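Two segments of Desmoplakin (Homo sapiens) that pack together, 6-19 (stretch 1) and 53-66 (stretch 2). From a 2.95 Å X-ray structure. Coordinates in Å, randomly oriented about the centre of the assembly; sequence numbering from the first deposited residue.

Stretch 1 6-19: FTKHVTSECLGWMR
Stretch 2 (53-66) DYRWQLDKIKADLR

Both segments are helical and run nearly antiparallel: their N-to-C directions differ by 160°, and the axes approach to 11.1 Å. Stretch 1 is helix throughout, with phi/psi near -70/-35. Stretch 2 is helix through its middle, kinked where the N atoms of Arg55 and Trp56 lack bonds to the preceding turn, and it leaves helical geometry at Leu65 (-64/163). The register pairs CA atoms of Thr7 and Leu65 (6.8 Å), Val10 and Ile61 (7.8 Å), Cys14 and Leu58 (8.2 Å), and Met18 and Tyr54 (9.4 Å), so the backbones diverge toward the Tyr54 end, where the stacked aromatic rings sit.

Thr7, Val10, Cys14 and Trp17, spaced three or four apart, recur about once per turn along one side of the helix, with Thr11 and Met18 beside them. Near the close end the side chains are small or branched: Thr7 (m) sets CG2 3.8 Å from Leu65 CD2, and Val10 (chi1 154°) sets CG1 3.5 Å from Ile61 CG2 and 4.0 Å from Leu65 CD2. Leu65 (m, t) starts sideways, but its end comes nearer, to Thr7, Val10 and Thr11. Thr11 (m) turns its OG1 back to Thr7 O in a weak 3.1 Å hydrogen bond, partly satisfying a polar group in a buried place.

Cys14 (m) is the central link. Its SG, a polarizable, weakly polar sulfur that packs readily against aliphatic methyls, lies 3.5 Å from CD1 of Ile61 (m, t), 4.4 Å from CD1 of Leu58 (t, p), and 3.3 Å from OH of Tyr54, at that ring's edge.

At the wide end, Trp17 (t, chi2 86°) and Tyr54 (t, chi2 75°) stack face to face: the six-membered Trp17 ring and the Tyr54 ring have centroids 4.2 Å apart and planes at 29°, with Trp17 CZ3 3.4 Å from Tyr54 CG. Met18 (m, t, m) adds CG at 4.3 Å from Tyr54 CE2. With no clear hydrogen bond between the stretches, the 507 Å² contact rests chiefly on apolar and aromatic packing.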

ATOM      1  N   PHE A   6     -83.837  -0.784 -23.257  1.00106.70           N
ATOM      2  CA  PHE A   6     -83.340  -1.918 -22.483  1.00106.10           C
ATOM      3  C   PHE A   6     -81.915  -2.245 -22.913  1.00105.25           C
ATOM      4  O   PHE A   6     -81.119  -2.768 -22.133  1.00104.75           O
ATOM      5  CB  PHE A   6     -84.245  -3.143 -22.670  1.00106.59           C
ATOM      6  CG  PHE A   6     -83.755  -4.378 -21.960  1.00106.56           C
ATOM      7  CD1 PHE A   6     -84.120  -4.632 -20.646  1.00107.05           C
ATOM      8  CD2 PHE A   6     -82.936  -5.289 -22.610  1.00106.47           C
ATOM      9  CE1 PHE A   6     -83.670  -5.771 -19.992  1.00107.41           C
ATOM     10  CE2 PHE A   6     -82.483  -6.429 -21.962  1.00106.91           C
ATOM     11  CZ  PHE A   6     -82.851  -6.669 -20.652  1.00107.36           C
ATOM     12  N   THR A   7     -81.602  -1.932 -24.166  1.00102.57           N
ATOM     13  CA  THR A   7     -80.261  -2.146 -24.693  1.00102.09           C
ATOM     14  C   THR A   7     -79.308  -1.060 -24.193  1.00101.60           C
ATOM     15  O   THR A   7     -78.144  -1.334 -23.911  1.00100.93           O
ATOM     16  CB  THR A   7     -80.260  -2.186 -26.236  1.00102.74           C
ATOM     17  OG1 THR A   7     -81.070  -3.280 -26.691  1.00103.39           O
ATOM     18  CG2 THR A   7     -78.845  -2.353 -26.762  1.00102.59           C
ATOM     19  N   LYS A   8     -79.814   0.166 -24.075  1.00113.91           N
ATOM     20  CA  LYS A   8     -79.029   1.286 -23.555  1.00113.96           C
ATOM     21  C   LYS A   8     -78.677   1.097 -22.085  1.00113.41           C
ATOM     22  O   LYS A   8     -77.730   1.702 -21.588  1.00113.23           O
ATOM     23  CB  LYS A   8     -79.781   2.610 -23.720  1.00115.45           C
ATOM     24  CG  LYS A   8     -79.847   3.136 -25.140  1.00116.37           C
ATOM     25  CD  LYS A   8     -80.548   4.488 -25.181  1.00118.31           C
ATOM     26  CE  LYS A   8     -80.775   4.959 -26.609  1.00119.57           C
ATOM     27  NZ  LYS A   8     -81.512   6.254 -26.677  1.00121.93           N
ATOM     28  N   HIS A   9     -79.454   0.273 -21.389  1.00107.42           N
ATOM     29  CA  HIS A   9     -79.217   0.014 -19.973  1.00107.25           C
ATOM     30  C   HIS A   9     -78.232  -1.128 -19.771  1.00106.25           C
ATOM     31  O   HIS A   9     -77.238  -0.987 -19.060  1.00105.75           O
ATOM     32  CB  HIS A   9     -80.528  -0.307 -19.256  1.00108.17           C
ATOM     33  CG  HIS A   9     -80.339  -0.885 -17.888  1.00108.28           C
ATOM     34  ND1 HIS A   9     -79.964  -0.123 -16.802  1.00108.80           N
ATOM     35  CD2 HIS A   9     -80.461  -2.155 -17.431  1.00108.31           C
ATOM     36  CE1 HIS A   9     -79.871  -0.896 -15.734  1.00109.02           C
ATOM     37  NE2 HIS A   9     -80.167  -2.134 -16.089  1.00108.78           N
ATOM     38  N   VAL A  10     -78.525  -2.262 -20.399  1.00 91.35           N
ATOM     39  CA  VAL A  10     -77.679  -3.447 -20.313  1.00 91.03           C
ATOM     40  C   VAL A  10     -76.264  -3.175 -20.817  1.00 90.28           C
ATOM     41  O   VAL A  10     -75.291  -3.701 -20.273  1.00 89.93           O
ATOM     42  CB  VAL A  10     -78.298  -4.629 -21.097  1.00 91.78           C
ATOM     43  CG1 VAL A  10     -77.226  -5.606 -21.546  1.00 91.92           C
ATOM     44  CG2 VAL A  10     -79.357  -5.329 -20.255  1.00 92.66           C
ATOM     45  N   THR A  11     -76.152  -2.347 -21.848  1.00 93.22           N
ATOM     46  CA  THR A  11     -74.853  -2.031 -22.436  1.00 92.81           C
ATOM     47  C   THR A  11     -74.090  -0.983 -21.622  1.00 92.27           C
ATOM     48  O   THR A  11     -72.870  -1.063 -21.484  1.00 91.70           O
ATOM     49  CB  THR A  11     -74.991  -1.575 -23.905  1.00 93.45           C
ATOM     50  OG1 THR A  11     -75.425  -2.680 -24.705  1.00 94.16           O
ATOM     51  CG2 THR A  11     -73.661  -1.077 -24.437  1.00 93.27           C
ATOM     52  N   SER A  12     -74.814  -0.006 -21.082  1.00 91.09           N
ATOM     53  CA  SER A  12     -74.210   1.040 -20.262  1.00 91.11           C
ATOM     54  C   SER A  12     -73.604   0.460 -18.987  1.00 90.45           C
ATOM     55  O   SER A  12     -72.487   0.810 -18.603  1.00 89.96           O
ATOM     56  CB  SER A  12     -75.250   2.110 -19.914  1.00 92.39           C
ATOM     57  OG  SER A  12     -74.709   3.111 -19.066  1.00 92.93           O
ATOM     58  N   GLU A  13     -74.346  -0.429 -18.334  1.00129.52           N
ATOM     59  CA  GLU A  13     -73.885  -1.051 -17.099  1.00129.29           C
ATOM     60  C   GLU A  13     -72.630  -1.886 -17.335  1.00128.45           C
ATOM     61  O   GLU A  13     -71.737  -1.929 -16.490  1.00128.07           O
ATOM     62  CB  GLU A  13     -74.990  -1.913 -16.486  1.00130.07           C
ATOM     63  CG  GLU A  13     -74.618  -2.534 -15.149  1.00130.22           C
ATOM     64  CD  GLU A  13     -75.734  -3.380 -14.562  1.00131.54           C
ATOM     65  OE1 GLU A  13     -76.883  -3.271 -15.041  1.00132.07           O
ATOM     66  OE2 GLU A  13     -75.461  -4.156 -13.622  1.00132.23           O
ATOM     67  N   CYS A  14     -72.567  -2.548 -18.485  1.00 92.91           N
ATOM     68  CA  CYS A  14     -71.399  -3.349 -18.842  1.00 92.60           C
ATOM     69  C   CYS A  14     -70.172  -2.484 -19.086  1.00 91.86           C
ATOM     70  O   CYS A  14     -69.131  -2.683 -18.464  1.00 91.37           O
ATOM     71  CB  CYS A  14     -71.677  -4.194 -20.082  1.00 93.33           C
ATOM     72  SG  CYS A  14     -72.400  -5.799 -19.734  1.00 94.60           S
ATOM     73  N   LEU A  15     -70.295  -1.532 -20.004  1.00 77.95           N
ATOM     74  CA  LEU A  15     -69.191  -0.636 -20.315  1.00 77.62           C
ATOM     75  C   LEU A  15     -68.773   0.137 -19.070  1.00 77.24           C
ATOM     76  O   LEU A  15     -67.642   0.601 -18.968  1.00 76.83           O
ATOM     77  CB  LEU A  15     -69.577   0.331 -21.434  1.00 78.37           C
ATOM     78  CG  LEU A  15     -69.910  -0.275 -22.801  1.00 76.67           C
ATOM     79  CD1 LEU A  15     -70.198   0.826 -23.807  1.00 77.61           C
ATOM     80  CD2 LEU A  15     -68.780  -1.160 -23.295  1.00 76.62           C
ATOM     81  N   GLY A  16     -69.698   0.266 -18.125  1.00104.25           N
ATOM     82  CA  GLY A  16     -69.438   0.980 -16.889  1.00104.37           C
ATOM     83  C   GLY A  16     -68.614   0.175 -15.906  1.00103.70           C
ATOM     84  O   GLY A  16     -67.747   0.715 -15.220  1.00103.47           O
ATOM     85  N   TRP A  17     -68.885  -1.122 -15.828  1.00 93.44           N
ATOM     86  CA  TRP A  17     -68.109  -1.989 -14.959  1.00 93.18           C
ATOM     87  C   TRP A  17     -66.767  -2.312 -15.600  1.00 92.47           C
ATOM     88  O   TRP A  17     -65.741  -2.372 -14.922  1.00 92.03           O
ATOM     89  CB  TRP A  17     -68.867  -3.278 -14.648  1.00 93.96           C
ATOM     90  CG  TRP A  17     -68.091  -4.205 -13.771  1.00 94.17           C
ATOM     91  CD1 TRP A  17     -68.040  -4.194 -12.407  1.00 94.62           C
ATOM     92  CD2 TRP A  17     -67.237  -5.272 -14.196  1.00 94.33           C
ATOM     93  NE1 TRP A  17     -67.209  -5.192 -11.957  1.00 94.94           N
ATOM     94  CE2 TRP A  17     -66.705  -5.869 -13.035  1.00 94.82           C
ATOM     95  CE3 TRP A  17     -66.871  -5.782 -15.445  1.00 94.46           C
ATOM     96  CZ2 TRP A  17     -65.830  -6.951 -13.087  1.00 95.46           C
ATOM     97  CZ3 TRP A  17     -65.999  -6.858 -15.493  1.00 95.20           C
ATOM     98  CH2 TRP A  17     -65.489  -7.429 -14.322  1.00 95.71           C
ATOM     99  N   MET A  18     -66.779  -2.510 -16.913  1.00 81.64           N
ATOM    100  CA  MET A  18     -65.561  -2.830 -17.650  1.00 81.42           C
ATOM    101  C   MET A  18     -64.551  -1.685 -17.663  1.00 80.75           C
ATOM    102  O   MET A  18     -63.352  -1.906 -17.815  1.00 80.47           O
ATOM    103  CB  MET A  18     -65.890  -3.251 -19.083  1.00 82.15           C
ATOM    104  CG  MET A  18     -66.180  -4.732 -19.231  1.00 83.17           C
ATOM    105  SD  MET A  18     -66.111  -5.263 -20.944  1.00 84.48           S
ATOM    106  CE  MET A  18     -67.609  -4.525 -21.584  1.00 84.57           C
ATOM    107  N   ARG A  19     -65.039  -0.461 -17.506  1.00100.26           N
ATOM    108  CA  ARG A  19     -64.165   0.701 -17.510  1.00100.10           C
ATOM    109  C   ARG A  19     -63.818   1.130 -16.092  1.00 99.85           C
ATOM    110  O   ARG A  19     -62.790   1.760 -15.861  1.00 99.61           O
ATOM    111  CB  ARG A  19     -64.791   1.845 -18.309  1.00100.97           C
ATOM    112  CG  ARG A  19     -64.786   1.581 -19.809  1.00101.39           C
ATOM    113  CD  ARG A  19     -65.756   2.475 -20.560  1.00102.53           C
ATOM    114  NE  ARG A  19     -65.824   2.113 -21.973  1.00103.13           N
ATOM    115  CZ  ARG A  19     -66.683   2.637 -22.843  1.00104.24           C
ATOM    116  NH1 ARG A  19     -67.559   3.552 -22.448  1.00104.91           N
ATOM    117  NH2 ARG A  19     -66.667   2.242 -24.109  1.00104.96           N
ATOM    118  N   ASP A  53     -63.533 -14.360 -15.391  1.00121.50           N
ATOM    119  CA  ASP A  53     -64.801 -15.024 -15.122  1.00123.32           C
ATOM    120  C   ASP A  53     -65.957 -14.257 -15.743  1.00121.62           C
ATOM    121  O   ASP A  53     -67.039 -14.805 -15.957  1.00123.25           O
ATOM    122  CB  ASP A  53     -65.025 -15.169 -13.618  1.00123.56           C
ATOM    123  CG  ASP A  53     -64.210 -16.293 -13.015  1.00126.62           C
ATOM    124  OD1 ASP A  53     -63.029 -16.447 -13.398  1.00126.86           O
ATOM    125  OD2 ASP A  53     -64.753 -17.029 -12.164  1.00129.07           O
ATOM    126  N   TYR A  54     -65.719 -12.987 -16.041  1.00 91.65           N
ATOM    127  CA  TYR A  54     -66.761 -12.124 -16.578  1.00 90.06           C
ATOM    128  C   TYR A  54     -67.079 -12.432 -18.038  1.00 91.19           C
ATOM    129  O   TYR A  54     -68.077 -11.955 -18.572  1.00 90.53           O
ATOM    130  CB  TYR A  54     -66.356 -10.660 -16.434  1.00 87.08           C
ATOM    131  CG  TYR A  54     -67.489  -9.688 -16.642  1.00 85.73           C
ATOM    132  CD1 TYR A  54     -68.454  -9.505 -15.661  1.00 85.69           C
ATOM    133  CD2 TYR A  54     -67.589  -8.945 -17.811  1.00 84.81           C
ATOM    134  CE1 TYR A  54     -69.492  -8.613 -15.839  1.00 84.77           C
ATOM    135  CE2 TYR A  54     -68.627  -8.046 -18.000  1.00 83.88           C
ATOM    136  CZ  TYR A  54     -69.575  -7.884 -17.009  1.00 83.85           C
ATOM    137  OH  TYR A  54     -70.609  -6.993 -17.183  1.00 83.24           O
ATOM    138  N   ARG A  55     -66.230 -13.226 -18.680  1.00109.74           N
ATOM    139  CA  ARG A  55     -66.439 -13.573 -20.080  1.00111.32           C
ATOM    140  C   ARG A  55     -67.773 -14.280 -20.271  1.00113.22           C
ATOM    141  O   ARG A  55     -68.458 -14.071 -21.273  1.00113.39           O
ATOM    142  CB  ARG A  55     -65.304 -14.449 -20.610  1.00113.91           C
ATOM    143  CG  ARG A  55     -65.453 -14.811 -22.078  1.00116.09           C
ATOM    144  CD  ARG A  55     -64.168 -14.561 -22.855  1.00116.58           C
ATOM    145  NE  ARG A  55     -64.440 -14.182 -24.241  1.00116.85           N
ATOM    146  CZ  ARG A  55     -63.504 -13.868 -25.132  1.00117.25           C
ATOM    147  NH1 ARG A  55     -62.221 -13.886 -24.793  1.00117.29           N
ATOM    148  NH2 ARG A  55     -63.854 -13.535 -26.367  1.00117.79           N
ATOM    149  N   TRP A  56     -68.137 -15.111 -19.302  1.00158.69           N
ATOM    150  CA  TRP A  56     -69.382 -15.867 -19.369  1.00160.87           C
ATOM    151  C   TRP A  56     -70.587 -15.010 -19.001  1.00158.54           C
ATOM    152  O   TRP A  56     -71.666 -15.169 -19.568  1.00159.28           O
ATOM    153  CB  TRP A  56     -69.303 -17.116 -18.490  1.00164.18           C
ATOM    154  CG  TRP A  56     -68.473 -18.205 -19.104  1.00167.83           C
ATOM    155  CD1 TRP A  56     -68.927 -19.296 -19.786  1.00171.81           C
ATOM    156  CD2 TRP A  56     -67.041 -18.295 -19.111  1.00168.17           C
ATOM    157  NE1 TRP A  56     -67.869 -20.064 -20.209  1.00174.89           N
ATOM    158  CE2 TRP A  56     -66.700 -19.471 -19.808  1.00172.64           C
ATOM    159  CE3 TRP A  56     -66.016 -17.498 -18.591  1.00165.36           C
ATOM    160  CZ2 TRP A  56     -65.377 -19.870 -19.999  1.00174.40           C
ATOM    161  CZ3 TRP A  56     -64.704 -17.895 -18.782  1.00166.84           C
ATOM    162  CH2 TRP A  56     -64.397 -19.070 -19.479  1.00171.33           C
ATOM    163  N   GLN A  57     -70.401 -14.101 -18.051  1.00128.17           N
ATOM    164  CA  GLN A  57     -71.448 -13.148 -17.715  1.00126.15           C
ATOM    165  C   GLN A  57     -71.713 -12.290 -18.946  1.00124.63           C
ATOM    166  O   GLN A  57     -72.841 -11.862 -19.193  1.00124.13           O
ATOM    167  CB  GLN A  57     -71.015 -12.273 -16.538  1.00124.10           C
ATOM    168  CG  GLN A  57     -72.116 -11.975 -15.524  1.00123.93           C
ATOM    169  CD  GLN A  57     -73.222 -11.097 -16.084  1.00122.74           C
ATOM    170  OE1 GLN A  57     -74.062 -11.556 -16.860  1.00123.86           O
ATOM    171  NE2 GLN A  57     -73.230  -9.829 -15.687  1.00120.75           N
ATOM    172  N   LEU A  58     -70.660 -12.057 -19.722  1.00105.57           N
ATOM    173  CA  LEU A  58     -70.754 -11.257 -20.938  1.00104.54           C
ATOM    174  C   LEU A  58     -71.385 -12.044 -22.076  1.00106.78           C
ATOM    175  O   LEU A  58     -72.120 -11.492 -22.891  1.00106.23           O
ATOM    176  CB  LEU A  58     -69.370 -10.768 -21.367  1.00103.73           C
ATOM    177  CG  LEU A  58     -69.354  -9.842 -22.585  1.00102.89           C
ATOM    178  CD1 LEU A  58     -69.935  -8.483 -22.223  1.00100.59           C
ATOM    179  CD2 LEU A  58     -67.945  -9.694 -23.137  1.00103.05           C
ATOM    180  N   ASP A  59     -71.082 -13.335 -22.142  1.00117.23           N
ATOM    181  CA  ASP A  59     -71.662 -14.187 -23.169  1.00120.00           C
ATOM    182  C   ASP A  59     -73.184 -14.195 -23.049  1.00119.98           C
ATOM    183  O   ASP A  59     -73.892 -14.012 -24.039  1.00120.27           O
ATOM    184  CB  ASP A  59     -71.105 -15.611 -23.078  1.00123.62           C
ATOM    185  CG  ASP A  59     -69.666 -15.706 -23.552  1.00124.51           C
ATOM    186  OD1 ASP A  59     -69.191 -14.759 -24.215  1.00122.65           O
ATOM    187  OD2 ASP A  59     -69.013 -16.733 -23.267  1.00127.38           O
ATOM    188  N   LYS A  60     -73.678 -14.400 -21.831  1.00116.26           N
ATOM    189  CA  LYS A  60     -75.115 -14.387 -21.563  1.00116.30           C
ATOM    190  C   LYS A  60     -75.756 -13.091 -22.036  1.00113.66           C
ATOM    191  O   LYS A  60     -76.891 -13.083 -22.513  1.00114.09           O
ATOM    192  CB  LYS A  60     -75.381 -14.563 -20.066  1.00116.29           C
ATOM    193  CG  LYS A  60     -75.520 -16.005 -19.605  1.00119.88           C
ATOM    194  CD  LYS A  60     -76.897 -16.565 -19.934  1.00121.77           C
ATOM    195  CE  LYS A  60     -77.112 -17.917 -19.268  1.00125.55           C
ATOM    196  NZ  LYS A  60     -78.487 -18.438 -19.498  1.00127.45           N
ATOM    197  N   ILE A  61     -75.019 -11.997 -21.898  1.00 92.52           N
ATOM    198  CA  ILE A  61     -75.544 -10.673 -22.206  1.00 90.34           C
ATOM    199  C   ILE A  61     -75.583 -10.381 -23.711  1.00 90.61           C
ATOM    200  O   ILE A  61     -76.498  -9.712 -24.198  1.00 89.99           O
ATOM    201  CB  ILE A  61     -74.769  -9.578 -21.432  1.00 88.14           C
ATOM    202  CG1 ILE A  61     -75.213  -9.576 -19.967  1.00 87.89           C
ATOM    203  CG2 ILE A  61     -74.974  -8.210 -22.063  1.00 86.54           C
ATOM    204  CD1 ILE A  61     -74.654  -8.440 -19.151  1.00 86.09           C
ATOM    205  N   LYS A  62     -74.600 -10.897 -24.444  1.00108.59           N
ATOM    206  CA  LYS A  62     -74.567 -10.737 -25.895  1.00109.43           C
ATOM    207  C   LYS A  62     -75.623 -11.610 -26.569  1.00111.66           C
ATOM    208  O   LYS A  62     -75.989 -11.385 -27.725  1.00112.34           O
ATOM    209  CB  LYS A  62     -73.178 -11.067 -26.449  1.00110.53           C
ATOM    210  CG  LYS A  62     -72.076 -10.123 -25.987  1.00108.39           C
ATOM    211  CD  LYS A  62     -70.808 -10.316 -26.807  1.00109.66           C
ATOM    212  CE  LYS A  62     -70.346 -11.764 -26.775  1.00112.48           C
ATOM    213  NZ  LYS A  62     -69.258 -12.022 -27.758  1.00114.50           N
ATOM    214  N   ALA A  63     -76.108 -12.609 -25.835  1.00131.64           N
ATOM    215  CA  ALA A  63     -77.114 -13.534 -26.347  1.00134.12           C
ATOM    216  C   ALA A  63     -78.506 -12.916 -26.299  1.00132.82           C
ATOM    217  O   ALA A  63     -79.369 -13.241 -27.112  1.00134.26           O
ATOM    218  CB  ALA A  63     -77.087 -14.834 -25.553  1.00136.62           C
ATOM    219  N   ASP A  64     -78.715 -12.024 -25.337  1.00136.67           N
ATOM    220  CA  ASP A  64     -80.001 -11.359 -25.170  1.00135.60           C
ATOM    221  C   ASP A  64     -80.131 -10.175 -26.121  1.00134.22           C
ATOM    222  O   ASP A  64     -81.204  -9.924 -26.668  1.00134.41           O
ATOM    223  CB  ASP A  64     -80.179 -10.899 -23.721  1.00134.18           C
ATOM    224  CG  ASP A  64     -80.284 -12.061 -22.749  1.00135.92           C
ATOM    225  OD1 ASP A  64     -79.939 -13.199 -23.136  1.00138.22           O
ATOM    226  OD2 ASP A  64     -80.711 -11.839 -21.597  1.00135.39           O
ATOM    227  N   LEU A  65     -79.031  -9.458 -26.315  1.00102.41           N
ATOM    228  CA  LEU A  65     -79.010  -8.302 -27.204  1.00101.50           C
ATOM    229  C   LEU A  65     -79.288  -8.698 -28.652  1.00103.27           C
ATOM    230  O   LEU A  65     -79.204  -9.869 -29.018  1.00105.30           O
ATOM    231  CB  LEU A  65     -77.660  -7.586 -27.111  1.00100.34           C
ATOM    232  CG  LEU A  65     -77.308  -6.971 -25.754  1.00 98.63           C
ATOM    233  CD1 LEU A  65     -75.849  -6.536 -25.713  1.00 97.91           C
ATOM    234  CD2 LEU A  65     -78.231  -5.805 -25.428  1.00 97.64           C
ATOM    235  N   ARG A  66     -79.627  -7.709 -29.469  1.00 90.94           N
ATOM    236  CA  ARG A  66     -79.845  -7.925 -30.894  1.00 92.69           C
ATOM    237  C   ARG A  66     -79.312  -6.731 -31.662  1.00 92.27           C
ATOM    238  O   ARG A  66     -79.167  -6.779 -32.883  1.00 93.88           O
ATOM    239  CB  ARG A  66     -81.332  -8.108 -31.195  1.00 93.30           C
ATOM    240  CG  ARG A  66     -81.967  -9.294 -30.497  1.00 94.13           C
ATOM    241  CD  ARG A  66     -83.468  -9.135 -30.447  1.00 94.01           C
ATOM    242  NE  ARG A  66     -83.851  -7.875 -29.820  1.00 92.00           N
ATOM    243  CZ  ARG A  66     -83.982  -7.705 -28.509  1.00 90.83           C
ATOM    244  NH1 ARG A  66     -83.757  -8.717 -27.680  1.00 91.33           N
ATOM    245  NH2 ARG A  66     -84.335  -6.524 -28.023  1.00 89.57           N
TER